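Local coordinates for protein nuclease (Salmonella phage SETP3, PDB 4QBN) that is a phage-encoded nuclease of the VRR-NUC family that probably binds nucleic acid and hydrolyses its phosphodiester bonds with magnesium as cofactor, at residues E16-L21 and V38-G43; I45-V50 and A74-V79. All blocks are in the same frame, centred on the assembly; numbering follows the deposited sequence.

Overall arrangement
Both contacts belong to one mixed four-stranded sheet and touch the second subunit. The centre of contact 1 lies about 13 Å from the centre of the chain, where helix 3-17 turns into strand 21-27, outermost in this chain, and meets strand 36-40; though peripheral, it is mostly buried. Contact 2, its centre about 4 Å from that of the chain, is core, nine of twelve touching residues buried; it pairs strand 44-50 with the other outermost strand, 75-79. Neighbouring strands 36-40 and 44-50 join the contacts, with Val-38 N 2.9 Å from Trp-46 O. Contact 1 relies on one antiparallel bond pair, glycines and small aliphatic touches; contact 2 is a parallel ladder with aromatic and valine packing.

Contact 1. Residues E16-L21 and V38-G43; sequences EALGGL and VILPRG
Ile-39 O is held by one hydrogen bond, from Leu-21 N in its carbonyl plane at 2.8 Å, and by one weaker, bent CA-H...O contact from Gly-20 CA at 3.1 Å. The return bond is straighter, Ile-39 N to Leu-21 O at 2.9 Å and 171°, and Val-38 CA also approaches Leu-21 O. Together they make Leu-21 and Ile-39 an antiparallel hydrogen-bonded pair whose CB atoms lie 4.2 Å apart on one face of the sheet; there Phe-69 and Arg-72 of the second subunit pack against them. Helix 3-17 reaches this pairing through a Schellman motif: Gly-19 takes a positive phi of 96°, its N bonded back to Glu-16 O, and the chain swings by way of Gly-20 into strand 21-27. Across the turn, chi1 of Leu-40 sets CG beside the backbone N and chi2, at 161°, carries CD2 to the bare CA of Gly-20 at 3.8 Å and alongside Leu-18 CB at 4.1 Å. The Pro-41 ring leans on the helix end, CG 3.5 Å from Leu-18 O. Tyr-93 touches Leu-18, Leu-40 and Pro-41, while Gly-19 O accepts a hydrogen bond from Arg-72 NE of the second subunit.

Contact 2. Residues I45-V50 and A74-V79; sequences IWFVEV and ANVFVV
Phe-77 stands edge-on to the indole of Trp-46, a T-shaped pair with ring planes 70° apart and the centroids of the phenyl and the five-membered ring separated by 4.9 Å. One corner does the touching: Phe-77 CE2 sits over a face of the indole, offset toward its rim, 3.7 Å from Trp-46 CD2. In both residues CG is anti to the carbonyl carbon, and their rings meet on the face of the sheet that Leu-88 and Tyr-92 of helix 82-92 pack against. Farther along this face, Val-79 CG2 occupies the crowded position between backbone N and carbonyl carbon and lies crosswise against Val-48 CG1 at 4.0 Å and Val-50 CG2 at 4.1 Å. At the other end the Asn-75 amide is steeply inclined to the indole; ND2 donates to Ile-45 O at 3.2 Å from above the carbonyl plane. A water also donates to Ile-45 O and accepts from Asn-75 N. The backbones form a parallel ladder, in which Phe-77 N to Phe-47 O and Glu-49 N to Phe-77 O are both 2.9 Å, the strands joined by helix 60-71 in a beta-alpha-beta unit. On the opposite face the edge of the Phe-47 ring meets Asn-75 O in plane, CD2 at 3.5 Å, and the ring itself packs edge-to-face with Phe-69 of helix 60-71 in the same chain. Glu-49 bends at chi2 (80°), turning its carboxylate away from strand 75-79; there, off the pairing, OE1 accepts a hydrogen bond from Asp-35 N. The ladder and its apolar groups thus leave Glu-49 as the acidic residue on this face, its carboxylate near a bound sulfate; with Asp-35 and Lys-51 it fits the PD-(D/E)XK pattern, consistent with an active-site position as in relatives.

Contact 1. Residues E16-L21 and V38-G43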
loop_
_atom_site.group_PDB
_atom_site.type_symbol
_atom_site.label_atom_id
_atom_site.label_comp_id
_atom_site.label_asym_id
_atom_site.label_seq_id
_atom_site.Cartn_x
_atom_site.Cartn_y
_atom_site.Cartn_z
ATOM N N GLU A 16 -10.004 -5.529 11.163
ATOM C CA GLU A 16 -11.334 -5.465 10.560
ATOM C C GLU A 16 -12.402 -5.044 11.578
ATOM O O GLU A 16 -13.369 -4.369 11.209
ATOM C CB GLU A 16 -11.686 -6.796 9.900
ATOM C CG GLU A 16 -10.910 -7.027 8.597
ATOM C CD GLU A 16 -11.156 -8.419 8.018
ATOM O OE1 GLU A 16 -11.717 -9.254 8.760
ATOM O OE2 GLU A 16 -10.824 -8.677 6.825
ATOM N N ALA A 17 -12.195 -5.381 12.859
ATOM C CA ALA A 17 -13.099 -4.943 13.946
ATOM C C ALA A 17 -13.084 -3.439 14.211
ATOM O O ALA A 17 -14.014 -2.904 14.800
ATOM C CB ALA A 17 -12.787 -5.698 15.253
ATOM N N LEU A 18 -12.029 -2.759 13.784
ATOM C CA LEU A 18 -11.916 -1.313 13.861
ATOM C C LEU A 18 -12.425 -0.631 12.594
ATOM O O LEU A 18 -12.277 0.581 12.454
ATOM C CB LEU A 18 -10.443 -0.918 14.030
ATOM C CG LEU A 18 -9.788 -1.425 15.339
ATOM C CD1 LEU A 18 -8.278 -1.184 15.264
ATOM C CD2 LEU A 18 -10.385 -0.724 16.539
ATOM N N GLY A 19 -12.955 -1.379 11.656
ATOM C CA GLY A 19 -13.446 -0.812 10.425
ATOM C C GLY A 19 -12.409 -0.872 9.296
ATOM O O GLY A 19 -12.629 -0.348 8.203
ATOM N N GLY A 20 -11.268 -1.517 9.545
ATOM C CA GLY A 20 -10.146 -1.499 8.578
ATOM C C GLY A 20 -10.341 -2.470 7.404
ATOM O O GLY A 20 -11.131 -3.401 7.485
ATOM N N LEU A 21 -9.635 -2.224 6.299
ATOM C CA LEU A 21 -9.657 -3.143 5.142
ATOM C C LEU A 21 -8.288 -3.767 5.204
ATOM O O LEU A 21 -7.317 -3.034 5.356
ATOM C CB LEU A 21 -9.759 -2.313 3.870
ATOM C CG LEU A 21 -9.911 -3.148 2.587
ATOM C CD1 LEU A 21 -11.241 -3.897 2.598
ATOM C CD2 LEU A 21 -9.873 -2.190 1.419
ATOM N N VAL A 38 -3.069 -2.246 5.596
ATOM C CA VAL A 38 -4.207 -2.079 6.485
ATOM C C VAL A 38 -4.673 -0.664 6.229
ATOM O O VAL A 38 -3.915 0.295 6.421
ATOM C CB VAL A 38 -3.815 -2.227 7.974
ATOM C CG1 VAL A 38 -5.032 -2.120 8.860
ATOM C CG2 VAL A 38 -3.168 -3.628 8.192
ATOM N N ILE A 39 -5.921 -0.530 5.810
ATOM C CA ILE A 39 -6.475 0.829 5.566
ATOM C C ILE A 39 -7.525 1.051 6.643
ATOM O O ILE A 39 -8.542 0.362 6.616
ATOM C CB ILE A 39 -7.195 0.935 4.194
ATOM C CG1 ILE A 39 -6.376 0.369 3.014
ATOM C CG2 ILE A 39 -7.658 2.428 3.950
ATOM C CD1 ILE A 39 -5.299 1.193 2.599
ATOM N N LEU A 40 -7.268 1.955 7.595
ATOM C CA LEU A 40 -8.147 2.192 8.745
ATOM C C LEU A 40 -8.897 3.509 8.483
ATOM O O LEU A 40 -8.499 4.275 7.612
ATOM C CB LEU A 40 -7.313 2.273 10.028
ATOM C CG LEU A 40 -6.711 0.907 10.407
ATOM C CD1 LEU A 40 -5.542 1.139 11.386
ATOM C CD2 LEU A 40 -7.815 0.186 11.110
ATOM N N PRO A 41 -10.028 3.708 9.166
ATOM C CA PRO A 41 -10.835 4.904 8.990
ATOM C C PRO A 41 -10.013 6.197 9.146
ATOM O O PRO A 41 -9.025 6.255 9.885
ATOM C CB PRO A 41 -11.881 4.756 10.076
ATOM C CG PRO A 41 -12.134 3.238 10.145
ATOM C CD PRO A 41 -10.715 2.682 9.975
ATOM N N ARG A 42 -10.419 7.217 8.401
ATOM C CA ARG A 42 -9.830 8.549 8.422
ATOM C C ARG A 42 -8.473 8.544 7.760
ATOM O O ARG A 42 -7.622 9.377 8.066
ATOM C CB ARG A 42 -9.782 9.114 9.857
ATOM C CG ARG A 42 -11.155 9.187 10.544
ATOM C CD ARG A 42 -11.067 9.971 11.833
ATOM N NE ARG A 42 -11.290 11.394 11.567
ATOM C CZ ARG A 42 -11.661 12.291 12.483
ATOM N NH1 ARG A 42 -11.881 11.916 13.742
ATOM N NH2 ARG A 42 -11.864 13.557 12.126
ATOM N N GLY A 43 -8.268 7.584 6.863
ATOM C CA GLY A 43 -7.153 7.664 5.948
ATOM C C GLY A 43 -5.858 7.227 6.595
ATOM O O GLY A 43 -4.728 7.550 6.098
#

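Contact 2. Residues I45-V50 and A74-V79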
loop_
_atom_site.group_PDB
_atom_site.type_symbol
_atom_site.label_atom_id
_atom_site.label_comp_id
_atom_site.label_asym_id
_atom_site.label_seq_id
_atom_site.Cartn_x
_atom_site.Cartn_y
_atom_site.Cartn_z
ATOM N N ILE A 45 -3.006 4.712 7.155
ATOM C CA ILE A 45 -2.546 3.579 6.345
ATOM C C ILE A 45 -1.402 2.907 7.116
ATOM O O ILE A 45 -0.440 3.602 7.445
ATOM C CB ILE A 45 -1.945 4.082 5.033
ATOM C CG1 ILE A 45 -2.904 5.005 4.261
ATOM C CG2 ILE A 45 -1.533 2.897 4.135
ATOM C CD1 ILE A 45 -4.157 4.303 3.841
ATOM N N TRP A 46 -1.492 1.615 7.371
ATOM C CA TRP A 46 -0.397 0.909 8.101
ATOM C C TRP A 46 0.084 -0.200 7.209
ATOM O O TRP A 46 -0.723 -0.855 6.531
ATOM C CB TRP A 46 -0.900 0.266 9.396
ATOM C CG TRP A 46 -1.169 1.234 10.563
ATOM C CD1 TRP A 46 -1.093 2.595 10.546
ATOM C CD2 TRP A 46 -1.592 0.861 11.862
ATOM N NE1 TRP A 46 -1.392 3.120 11.819
ATOM C CE2 TRP A 46 -1.694 2.055 12.641
ATOM C CE3 TRP A 46 -1.847 -0.399 12.469
ATOM C CZ2 TRP A 46 -2.038 2.049 14.012
ATOM C CZ3 TRP A 46 -2.187 -0.400 13.860
ATOM C CH2 TRP A 46 -2.283 0.811 14.592
ATOM N N PHE A 47 1.377 -0.442 7.261
ATOM C CA PHE A 47 1.944 -1.593 6.577
ATOM C C PHE A 47 2.443 -2.465 7.697
ATOM O O PHE A 47 3.198 -2.008 8.538
ATOM C CB PHE A 47 3.121 -1.120 5.711
ATOM C CG PHE A 47 2.661 -0.208 4.596
ATOM C CD1 PHE A 47 2.208 -0.778 3.398
ATOM C CD2 PHE A 47 2.679 1.157 4.746
ATOM C CE1 PHE A 47 1.753 0.050 2.378
ATOM C CE2 PHE A 47 2.222 2.017 3.731
ATOM C CZ PHE A 47 1.759 1.431 2.518
ATOM N N VAL A 48 2.026 -3.708 7.709
ATOM C CA VAL A 48 2.351 -4.566 8.861
ATOM C C VAL A 48 3.054 -5.847 8.419
ATOM O O VAL A 48 2.550 -6.583 7.574
ATOM C CB VAL A 48 1.060 -4.923 9.645
ATOM C CG1 VAL A 48 1.421 -5.893 10.809
ATOM C CG2 VAL A 48 0.472 -3.632 10.201
ATOM N N GLU A 49 4.223 -6.138 9.019
ATOM C CA GLU A 49 4.948 -7.332 8.672
ATOM C C GLU A 49 4.689 -8.324 9.797
ATOM O O GLU A 49 4.748 -7.928 10.934
ATOM C CB GLU A 49 6.446 -7.006 8.599
ATOM C CG GLU A 49 7.281 -8.249 8.303
ATOM C CD GLU A 49 7.299 -8.660 6.792
ATOM O OE1 GLU A 49 6.669 -7.963 5.957
ATOM O OE2 GLU A 49 7.905 -9.713 6.449
ATOM N N VAL A 50 4.374 -9.578 9.503
ATOM C CA VAL A 50 4.059 -10.509 10.570
ATOM C C VAL A 50 5.083 -11.623 10.645
ATOM O O VAL A 50 5.412 -12.224 9.609
ATOM C CB VAL A 50 2.658 -11.117 10.359
ATOM C CG1 VAL A 50 2.370 -12.101 11.486
ATOM C CG2 VAL A 50 1.628 -10.017 10.278
ATOM N N ALA A 74 6.139 6.931 6.335
ATOM C CA ALA A 74 5.040 5.938 6.332
ATOM C C ALA A 74 5.038 5.093 7.617
ATOM O O ALA A 74 6.062 5.018 8.300
ATOM C CB ALA A 74 5.167 5.002 5.064
ATOM N N ASN A 75 3.901 4.467 7.957
ATOM C CA ASN A 75 3.768 3.668 9.192
ATOM C C ASN A 75 4.060 2.227 8.871
ATOM O O ASN A 75 3.321 1.618 8.121
ATOM C CB ASN A 75 2.301 3.736 9.693
ATOM C CG ASN A 75 1.891 5.146 10.094
ATOM O OD1 ASN A 75 2.621 5.764 10.845
ATOM N ND2 ASN A 75 0.747 5.670 9.575
ATOM N N VAL A 76 5.143 1.656 9.423
ATOM C CA VAL A 76 5.455 0.264 9.111
ATOM C C VAL A 76 5.743 -0.404 10.435
ATOM O O VAL A 76 6.587 0.078 11.202
ATOM C CB VAL A 76 6.726 0.180 8.258
ATOM C CG1 VAL A 76 7.047 -1.261 8.017
ATOM C CG2 VAL A 76 6.534 0.975 6.934
ATOM N N PHE A 77 5.075 -1.500 10.703
ATOM C CA PHE A 77 5.177 -2.135 12.041
ATOM C C PHE A 77 5.463 -3.576 11.867
ATOM O O PHE A 77 5.065 -4.140 10.890
ATOM C CB PHE A 77 3.843 -2.010 12.778
ATOM C CG PHE A 77 3.446 -0.585 12.978
ATOM C CD1 PHE A 77 4.191 0.247 13.813
ATOM C CD2 PHE A 77 2.355 -0.059 12.295
ATOM C CE1 PHE A 77 3.854 1.591 13.988
ATOM C CE2 PHE A 77 1.997 1.273 12.500
ATOM C CZ PHE A 77 2.749 2.087 13.339
ATOM N N VAL A 78 6.175 -4.182 12.830
ATOM C CA VAL A 78 6.455 -5.629 12.759
ATOM C C VAL A 78 5.860 -6.277 13.999
ATOM O O VAL A 78 6.043 -5.755 15.107
ATOM C CB VAL A 78 7.970 -5.897 12.789
ATOM C CG1 VAL A 78 8.208 -7.420 12.695
ATOM C CG2 VAL A 78 8.661 -5.136 11.616
ATOM N N VAL A 79 5.091 -7.351 13.827
ATOM C CA VAL A 79 4.494 -8.000 14.996
ATOM C C VAL A 79 4.748 -9.480 14.915
ATOM O O VAL A 79 4.824 -10.043 13.851
ATOM C CB VAL A 79 2.979 -7.734 15.110
ATOM C CG1 VAL A 79 2.700 -6.208 15.350
ATOM C CG2 VAL A 79 2.259 -8.258 13.892
HETATM O O HOH W 1 1.685 4.861 6.126
#